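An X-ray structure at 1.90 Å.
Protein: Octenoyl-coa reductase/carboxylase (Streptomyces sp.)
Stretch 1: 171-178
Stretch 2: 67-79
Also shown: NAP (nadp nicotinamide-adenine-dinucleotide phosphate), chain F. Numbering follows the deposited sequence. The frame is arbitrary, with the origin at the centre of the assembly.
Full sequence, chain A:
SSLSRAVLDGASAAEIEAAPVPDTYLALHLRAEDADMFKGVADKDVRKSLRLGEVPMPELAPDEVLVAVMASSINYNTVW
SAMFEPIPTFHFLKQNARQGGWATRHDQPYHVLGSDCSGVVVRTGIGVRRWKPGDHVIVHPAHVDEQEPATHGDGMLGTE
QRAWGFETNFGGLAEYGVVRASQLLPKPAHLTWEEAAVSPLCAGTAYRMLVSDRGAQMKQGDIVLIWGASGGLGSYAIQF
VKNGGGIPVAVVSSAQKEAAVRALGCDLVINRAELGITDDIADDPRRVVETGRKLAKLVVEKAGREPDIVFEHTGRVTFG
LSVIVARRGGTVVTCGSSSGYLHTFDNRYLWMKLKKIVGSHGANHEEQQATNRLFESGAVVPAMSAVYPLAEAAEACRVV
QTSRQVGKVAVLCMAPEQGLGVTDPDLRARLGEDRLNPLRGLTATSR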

# COMPACT_ATOMS: atom_id res chain seq x y z
N GLY A 171 -24.54 -19.85 16.64
CA GLY A 171 -23.12 -20.01 16.80
C GLY A 171 -22.67 -21.45 16.99
O GLY A 171 -23.48 -22.39 17.02
N GLY A 172 -21.37 -21.60 17.15
CA GLY A 172 -20.74 -22.91 17.12
C GLY A 172 -20.64 -23.65 18.44
O GLY A 172 -20.20 -24.79 18.46
N LEU A 173 -21.03 -23.02 19.55
CA LEU A 173 -21.01 -23.73 20.83
C LEU A 173 -22.31 -24.51 21.00
O LEU A 173 -23.15 -24.23 21.87
CB LEU A 173 -20.72 -22.80 21.99
CG LEU A 173 -19.25 -22.41 22.06
CD1 LEU A 173 -19.09 -21.15 22.87
CD2 LEU A 173 -18.43 -23.52 22.67
N ALA A 174 -22.48 -25.50 20.14
CA ALA A 174 -23.72 -26.23 20.02
C ALA A 174 -23.39 -27.42 19.17
O ALA A 174 -22.29 -27.51 18.64
CB ALA A 174 -24.76 -25.37 19.30
N GLU A 175 -24.35 -28.31 19.01
CA GLU A 175 -24.13 -29.50 18.21
C GLU A 175 -24.25 -29.16 16.73
O GLU A 175 -23.69 -29.85 15.90
CB GLU A 175 -25.12 -30.58 18.60
CG GLU A 175 -24.88 -31.09 20.03
CD GLU A 175 -25.39 -32.51 20.24
OE1 GLU A 175 -26.47 -32.84 19.72
OE2 GLU A 175 -24.71 -33.30 20.92
N TYR A 176 -24.95 -28.08 16.42
CA TYR A 176 -25.02 -27.60 15.05
C TYR A 176 -24.79 -26.13 15.04
O TYR A 176 -25.09 -25.45 16.02
CB TYR A 176 -26.39 -27.88 14.42
CG TYR A 176 -26.66 -29.34 14.29
CD1 TYR A 176 -27.28 -30.04 15.32
CD2 TYR A 176 -26.31 -30.04 13.13
CE1 TYR A 176 -27.54 -31.37 15.23
CE2 TYR A 176 -26.56 -31.41 13.03
CZ TYR A 176 -27.18 -32.06 14.10
OH TYR A 176 -27.45 -33.41 14.08
N GLY A 177 -24.30 -25.65 13.91
CA GLY A 177 -24.06 -24.23 13.71
C GLY A 177 -24.64 -23.92 12.35
O GLY A 177 -24.64 -24.77 11.45
N VAL A 178 -25.17 -22.71 12.21
CA VAL A 178 -25.64 -22.23 10.92
C VAL A 178 -24.68 -21.13 10.50
O VAL A 178 -24.42 -20.17 11.23
CB VAL A 178 -27.09 -21.70 10.97
CG1 VAL A 178 -27.47 -21.01 9.65
CG2 VAL A 178 -28.05 -22.85 11.26
PA NAP F . -7.62 -14.42 26.02
O1A NAP F . -7.33 -15.83 25.39
O2A NAP F . -8.28 -14.40 27.36
O5B NAP F . -6.26 -13.72 26.12
C5B NAP F . -6.26 -12.36 26.53
C4B NAP F . -4.90 -12.10 27.16
O4B NAP F . -4.91 -10.71 27.52
C3B NAP F . -4.66 -12.91 28.45
O3B NAP F . -3.61 -13.80 28.15
C2B NAP F . -4.09 -11.89 29.43
O2B NAP F . -2.67 -11.78 29.32
C1B NAP F . -4.68 -10.60 29.00
N9A NAP F . -6.01 -10.46 29.64
C8A NAP F . -6.90 -11.40 29.98
N7A NAP F . -7.99 -10.84 30.51
C5A NAP F . -7.78 -9.54 30.50
C6A NAP F . -8.52 -8.47 30.94
N6A NAP F . -9.73 -8.68 31.46
N1A NAP F . -8.02 -7.26 30.79
C2A NAP F . -6.83 -7.05 30.23
N3A NAP F . -6.07 -8.04 29.83
C4A NAP F . -6.53 -9.29 29.95
O3 NAP F . -8.50 -13.53 25.02
PN NAP F . -8.16 -13.34 23.46
O1N NAP F . -9.02 -14.47 22.79
O2N NAP F . -6.68 -13.28 23.15
O5D NAP F . -8.90 -11.95 23.25
C5D NAP F . -8.26 -10.82 23.84
C4D NAP F . -9.11 -9.64 23.48
O4D NAP F . -9.16 -9.61 22.01
C3D NAP F . -10.57 -9.78 23.93
O3D NAP F . -10.91 -8.45 24.35
C2D NAP F . -11.31 -10.18 22.68
O2D NAP F . -12.69 -9.74 22.72
C1D NAP F . -10.56 -9.32 21.69
N1N NAP F . -10.62 -10.01 20.42
C2N NAP F . -11.00 -9.26 19.32
C3N NAP F . -11.04 -9.93 18.13
C7N NAP F . -11.46 -9.13 16.96
O7N NAP F . -11.65 -7.91 17.04
N7N NAP F . -11.65 -9.86 15.90
C4N NAP F . -10.72 -11.29 18.01
C5N NAP F . -10.33 -12.04 19.10
C6N NAP F . -10.27 -11.39 20.32
P2B NAP F . -1.95 -11.06 30.57
O1X NAP F . -0.45 -11.59 30.22
O2X NAP F . -2.03 -9.46 30.44
O3X NAP F . -2.65 -11.70 31.75
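Stretch 2 (67-79) VAVMASSINYNTV

The most distinctive feature of this contact is a glycine in the strand pairing: Gly177 has no side chain, and the space beside its backbone is taken by Val69, whose CG2 lies 3.4 Å from Gly177 N and 3.5 Å from Tyr176 C. An ideal CB on Gly177 would fall only 3.3 Å from Val69 CG2, so the t rotamer of this valine fits closely over the bare backbone.

Stretch 2 enters already in a strand that began earlier in the chain; its backbone is extended at Val67 to Val69 and departs from that conformation at Met70 (phi/psi -85/-42). Its first residues pair with residues 176-178 of stretch 1, the start of a strand that continues later in the chain. The two run in broadly opposite directions, with an angle of 127° between their N-to-C directions and a closest axial approach of 4.6 Å. Gly177 and Val67 form an antiparallel hydrogen-bonded pair: Val67 N donates to Gly177 O at 2.8 Å, almost linearly, and Gly177 N donates to Val67 O, also at 2.8 Å. The ladder is extended by Val69 N, which donates to Glu175 O at 2.7 Å. Between these bonds lies the non-hydrogen-bonded pair Tyr176 and Ala68, with CA atoms 4.5 Å apart. Their side chains share one face of the sheet, Tyr176 CE2 packing 3.9 Å from Ala68 CB. This close spacing also brings Tyr176 CA to 3.1 Å from Val67 O, in a CA-H...O contact.

Beyond the ladder, stretch 1 is irregular but still follows stretch 2. Gly172 O lies 3.2 Å from Val69 CG1 and 3.3 Å from Ser72 CB, while Met70 and Ala71 point away. Leu173 begins sideways, yet its m,t side chain reaches across: its CD1 lies 4.2 Å from Ile74 CD1 and 3.5 Å from Thr78 CG2. The leucine thus touches both Ile74 and the helix beginning at Tyr76, whose CD2 approaches NAP O2A at 3.3 Å.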

# COMPACT_ATOMS: atom_id res chain seq x y z
N VAL A 67 -23.80 -26.95 9.84
CA VAL A 67 -22.63 -27.71 10.20
C VAL A 67 -22.97 -28.49 11.45
O VAL A 67 -23.52 -27.90 12.38
CB VAL A 67 -21.45 -26.75 10.51
CG1 VAL A 67 -20.23 -27.51 11.05
CG2 VAL A 67 -21.08 -25.95 9.28
N ALA A 68 -22.69 -29.80 11.45
CA ALA A 68 -22.70 -30.58 12.69
C ALA A 68 -21.38 -30.21 13.34
O ALA A 68 -20.33 -30.58 12.85
CB ALA A 68 -22.74 -32.09 12.40
N VAL A 69 -21.46 -29.45 14.41
CA VAL A 69 -20.27 -28.90 15.03
C VAL A 69 -19.57 -29.95 15.89
O VAL A 69 -20.14 -30.45 16.87
CB VAL A 69 -20.60 -27.67 15.88
CG1 VAL A 69 -19.33 -27.12 16.52
CG2 VAL A 69 -21.29 -26.61 15.04
N MET A 70 -18.33 -30.24 15.55
CA MET A 70 -17.60 -31.26 16.27
C MET A 70 -16.94 -30.69 17.50
O MET A 70 -16.98 -31.29 18.57
CB MET A 70 -16.59 -31.91 15.34
CG MET A 70 -17.28 -32.80 14.30
SD MET A 70 -18.18 -34.17 15.06
CE MET A 70 -16.80 -35.19 15.54
N ALA A 71 -16.37 -29.50 17.34
CA ALA A 71 -15.70 -28.81 18.41
C ALA A 71 -15.77 -27.32 18.11
O ALA A 71 -15.90 -26.91 16.94
CB ALA A 71 -14.26 -29.26 18.51
N SER A 72 -15.67 -26.52 19.16
CA SER A 72 -15.69 -25.09 19.04
C SER A 72 -14.64 -24.62 20.03
O SER A 72 -13.77 -25.40 20.43
CB SER A 72 -17.09 -24.58 19.39
OG SER A 72 -17.22 -23.19 19.19
N SER A 73 -14.68 -23.34 20.40
CA SER A 73 -13.74 -22.87 21.39
C SER A 73 -14.39 -21.76 22.17
O SER A 73 -15.38 -21.15 21.71
CB SER A 73 -12.48 -22.33 20.70
OG SER A 73 -12.72 -21.04 20.18
N ILE A 74 -13.85 -21.47 23.34
CA ILE A 74 -14.24 -20.24 24.01
C ILE A 74 -13.41 -19.12 23.42
O ILE A 74 -12.18 -19.24 23.27
CB ILE A 74 -14.02 -20.31 25.54
CG1 ILE A 74 -14.70 -21.54 26.10
CG2 ILE A 74 -14.54 -19.03 26.20
CD1 ILE A 74 -16.20 -21.55 25.89
N ASN A 75 -14.11 -18.06 23.02
CA ASN A 75 -13.47 -16.84 22.64
C ASN A 75 -13.83 -15.81 23.64
O ASN A 75 -14.78 -15.98 24.41
CB ASN A 75 -13.90 -16.43 21.25
CG ASN A 75 -13.16 -17.19 20.21
OD1 ASN A 75 -11.98 -16.93 19.99
ND2 ASN A 75 -13.80 -18.18 19.63
N TYR A 76 -13.06 -14.74 23.67
CA TYR A 76 -13.39 -13.76 24.65
C TYR A 76 -14.77 -13.21 24.38
O TYR A 76 -15.48 -12.89 25.31
CB TYR A 76 -12.30 -12.70 24.83
CG TYR A 76 -12.22 -12.32 26.28
CD1 TYR A 76 -13.22 -11.56 26.87
CD2 TYR A 76 -11.19 -12.79 27.09
CE1 TYR A 76 -13.19 -11.23 28.21
CE2 TYR A 76 -11.15 -12.46 28.46
CZ TYR A 76 -12.17 -11.67 29.01
OH TYR A 76 -12.17 -11.29 30.34
N ASN A 77 -15.17 -13.14 23.10
CA ASN A 77 -16.49 -12.60 22.81
C ASN A 77 -17.61 -13.46 23.40
O ASN A 77 -18.69 -12.94 23.72
CB ASN A 77 -16.71 -12.30 21.31
CG ASN A 77 -16.76 -13.56 20.44
OD1 ASN A 77 -16.47 -14.66 20.89
ND2 ASN A 77 -17.12 -13.39 19.17
N THR A 78 -17.33 -14.75 23.58
CA THR A 78 -18.22 -15.67 24.26
C THR A 78 -18.41 -15.21 25.68
O THR A 78 -19.53 -15.13 26.17
CB THR A 78 -17.66 -17.12 24.24
OG1 THR A 78 -17.20 -17.43 22.92
CG2 THR A 78 -18.74 -18.14 24.70
N VAL A 79 -17.29 -14.91 26.34
CA VAL A 79 -17.28 -14.29 27.66
C VAL A 79 -18.02 -12.95 27.68
O VAL A 79 -18.87 -12.75 28.54
CB VAL A 79 -15.84 -14.09 28.18
CG1 VAL A 79 -15.83 -13.40 29.54
CG2 VAL A 79 -15.09 -15.42 28.23